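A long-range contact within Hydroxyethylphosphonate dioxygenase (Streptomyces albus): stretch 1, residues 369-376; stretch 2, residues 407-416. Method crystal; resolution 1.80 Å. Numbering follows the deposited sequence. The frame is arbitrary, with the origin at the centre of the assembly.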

# COMPACT_ATOMS: atom_id res chain seq x y z
N VAL A 369 22.20 -7.54 18.52
CA VAL A 369 23.49 -7.19 19.10
C VAL A 369 24.52 -8.24 18.69
O VAL A 369 24.48 -9.38 19.15
CB VAL A 369 23.43 -7.05 20.62
CG1 VAL A 369 24.85 -6.82 21.17
CG2 VAL A 369 22.53 -5.91 21.01
N LEU A 370 25.46 -7.84 17.83
CA LEU A 370 26.54 -8.71 17.37
C LEU A 370 27.75 -8.68 18.28
O LEU A 370 28.43 -9.70 18.42
CB LEU A 370 27.00 -8.31 15.96
CG LEU A 370 26.03 -8.51 14.80
CD1 LEU A 370 26.45 -7.67 13.59
CD2 LEU A 370 25.95 -9.98 14.41
N GLY A 371 28.04 -7.54 18.89
CA GLY A 371 29.27 -7.35 19.61
C GLY A 371 29.28 -8.13 20.91
O GLY A 371 28.40 -8.93 21.21
N GLU A 372 30.33 -7.88 21.69
CA GLU A 372 30.55 -8.59 22.94
C GLU A 372 30.07 -7.82 24.16
O GLU A 372 29.97 -8.41 25.24
CB GLU A 372 32.04 -8.91 23.10
CG GLU A 372 32.62 -9.72 21.95
N GLN A 373 29.76 -6.52 24.02
CA GLN A 373 29.27 -5.74 25.14
C GLN A 373 27.78 -5.47 24.98
O GLN A 373 27.28 -5.37 23.85
CB GLN A 373 30.00 -4.40 25.27
CG GLN A 373 31.52 -4.52 25.18
CD GLN A 373 32.08 -5.39 26.28
OE1 GLN A 373 31.78 -5.19 27.46
NE2 GLN A 373 32.90 -6.37 25.91
N PRO A 374 27.04 -5.34 26.08
CA PRO A 374 25.63 -4.95 25.98
C PRO A 374 25.50 -3.52 25.48
O PRO A 374 26.41 -2.70 25.59
CB PRO A 374 25.11 -5.08 27.42
CG PRO A 374 26.11 -5.92 28.13
CD PRO A 374 27.43 -5.62 27.47
N VAL A 375 24.33 -3.22 24.91
CA VAL A 375 24.00 -1.88 24.42
C VAL A 375 22.83 -1.36 25.25
O VAL A 375 21.78 -2.00 25.31
CB VAL A 375 23.64 -1.88 22.93
CG1 VAL A 375 23.29 -0.46 22.45
CG2 VAL A 375 24.79 -2.45 22.09
N SER A 376 23.01 -0.20 25.88
CA SER A 376 21.90 0.44 26.59
C SER A 376 21.09 1.26 25.60
O SER A 376 21.65 2.00 24.78
CB SER A 376 22.42 1.32 27.73
OG SER A 376 22.91 0.53 28.82
N SER A 407 24.04 3.36 23.69
CA SER A 407 25.32 3.59 24.34
C SER A 407 25.88 2.27 24.82
O SER A 407 25.17 1.27 24.94
CB SER A 407 25.19 4.58 25.51
OG SER A 407 24.53 3.97 26.61
N ALA A 408 27.18 2.26 25.11
CA ALA A 408 27.81 1.05 25.59
C ALA A 408 29.03 1.43 26.40
O ALA A 408 29.67 2.45 26.14
CB ALA A 408 28.21 0.12 24.43
N GLU A 409 29.34 0.61 27.41
CA GLU A 409 30.49 0.93 28.26
C GLU A 409 31.80 0.79 27.50
O GLU A 409 32.78 1.45 27.85
CB GLU A 409 30.49 0.05 29.50
CG GLU A 409 29.35 0.37 30.47
CD GLU A 409 29.60 -0.18 31.86
OE1 GLU A 409 30.78 -0.28 32.26
OE2 GLU A 409 28.62 -0.52 32.55
N LYS A 410 31.84 -0.06 26.48
CA LYS A 410 32.96 -0.17 25.56
C LYS A 410 32.37 -0.37 24.17
O LYS A 410 31.26 -0.89 24.04
CB LYS A 410 33.90 -1.33 25.89
CG LYS A 410 34.67 -1.18 27.19
N PRO A 411 33.08 0.07 23.12
CA PRO A 411 32.51 -0.02 21.77
C PRO A 411 32.03 -1.43 21.46
O PRO A 411 32.68 -2.43 21.79
CB PRO A 411 33.68 0.40 20.88
CG PRO A 411 34.47 1.34 21.73
CD PRO A 411 34.36 0.79 23.13
N THR A 412 30.86 -1.51 20.84
CA THR A 412 30.24 -2.78 20.52
C THR A 412 29.39 -2.59 19.27
O THR A 412 29.01 -1.47 18.92
CB THR A 412 29.39 -3.31 21.69
OG1 THR A 412 28.93 -4.63 21.40
CG2 THR A 412 28.22 -2.41 21.92
N GLU A 413 29.11 -3.70 18.59
CA GLU A 413 28.48 -3.66 17.28
C GLU A 413 27.06 -4.21 17.35
O GLU A 413 26.80 -5.19 18.05
CB GLU A 413 29.28 -4.46 16.26
CG GLU A 413 28.87 -4.20 14.82
CD GLU A 413 29.63 -5.08 13.83
OE1 GLU A 413 30.01 -6.21 14.22
OE2 GLU A 413 29.85 -4.65 12.68
N LEU A 414 26.15 -3.60 16.60
CA LEU A 414 24.85 -4.21 16.40
C LEU A 414 24.48 -4.15 14.93
O LEU A 414 25.03 -3.37 14.15
CB LEU A 414 23.76 -3.54 17.26
CG LEU A 414 23.31 -2.09 17.17
CD1 LEU A 414 22.50 -1.81 15.90
CD2 LEU A 414 22.47 -1.78 18.40
N LEU A 415 23.53 -5.00 14.55
CA LEU A 415 22.99 -5.05 13.20
C LEU A 415 21.66 -4.32 13.21
O LEU A 415 20.84 -4.54 14.10
CB LEU A 415 22.83 -6.50 12.75
CG LEU A 415 22.24 -6.79 11.37
CD1 LEU A 415 23.09 -6.18 10.27
CD2 LEU A 415 22.11 -8.31 11.20
N MET A 416 21.44 -3.45 12.21
CA MET A 416 20.20 -2.68 12.11
C MET A 416 19.60 -2.86 10.73
O MET A 416 20.27 -2.64 9.71
CB MET A 416 20.46 -1.18 12.39
CG MET A 416 19.29 -0.23 12.06
SD MET A 416 19.76 1.52 12.26
CE MET A 416 19.60 1.74 14.02
O HOH W 1 27.65 -1.90 27.59

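Which polar contacts fasten the two stretches most firmly? At one end, Ser376 and Ser407 form an antiparallel pair joined by two backbone hydrogen bonds: Ser376 N donates to Ser407 O at 2.8 Å, and Ser407 N donates to Ser376 O at 3.0 Å. The same Ser407 O also receives a CA-H...O contact from Val375 CA at 3.4 Å, so this one carbonyl serves two neighbouring residues. At the other end, Glu413 O accepts from Gly371 N at 2.8 Å, and more weakly from Leu370 N at 3.0 Å, where the N-H...O angle is only 127°. Two successive amides thus converge on a single oxygen just beyond the antiparallel, non-hydrogen-bonded pair of Val369 and Leu414.

What bridges the loop between these two ends? Thr412 does, with its CA-to-CB bond directed toward stretch 1 and its chi1 in the t rotamer. Its hydroxyl OG1 donates to Gln373 O at 3.0 Å, satisfying a loop carbonyl that no backbone amide of stretch 2 bonds. Gly371 CA lies 3.3 Å from Thr412 OG1, and the lack of a side chain matters here: a CB in the ideal position would fall 2.0 Å from Thr412 OG1 and 2.5 Å from Glu413 N, a clash with both. Threonine suits its own place because it also carries a methyl, and Thr412 CG2 packs against Val375 CG2 at 3.4 Å.

How does water help where the backbones do not bond directly? Water 1 donates to Pro374 O at 2.5 Å and accepts from Glu409 N at 3.0 Å, linking the two stretches through a single molecule. Proline has no amide hydrogen to offer, but its carbonyl remains free to accept. Nearby, Ala408 CB approaches Pro374 O at 3.5 Å, its small methyl sitting close to the backbone.

What packs around this polar framework? The contact buries 644 Å² in all, counting both sides. Val375 and Leu414 are buried, and their branched apolar side chains meet with Val375 CG1 4.3 Å from Leu414 CD2. Leu370 points its CA-to-CB bond toward stretch 2 and sets CD1 3.9 Å from Leu415 CB; the same CD1 lies 3.9 Å from Glu413 OE1, beside the long, extended glutamate side chain. Gln373 adds its aliphatic portion, with CB 3.8 Å from Thr412 CB and CG 4.0 Å from Lys410 CB, so that a polar residue contributes packing through its methylenes at a partly exposed site.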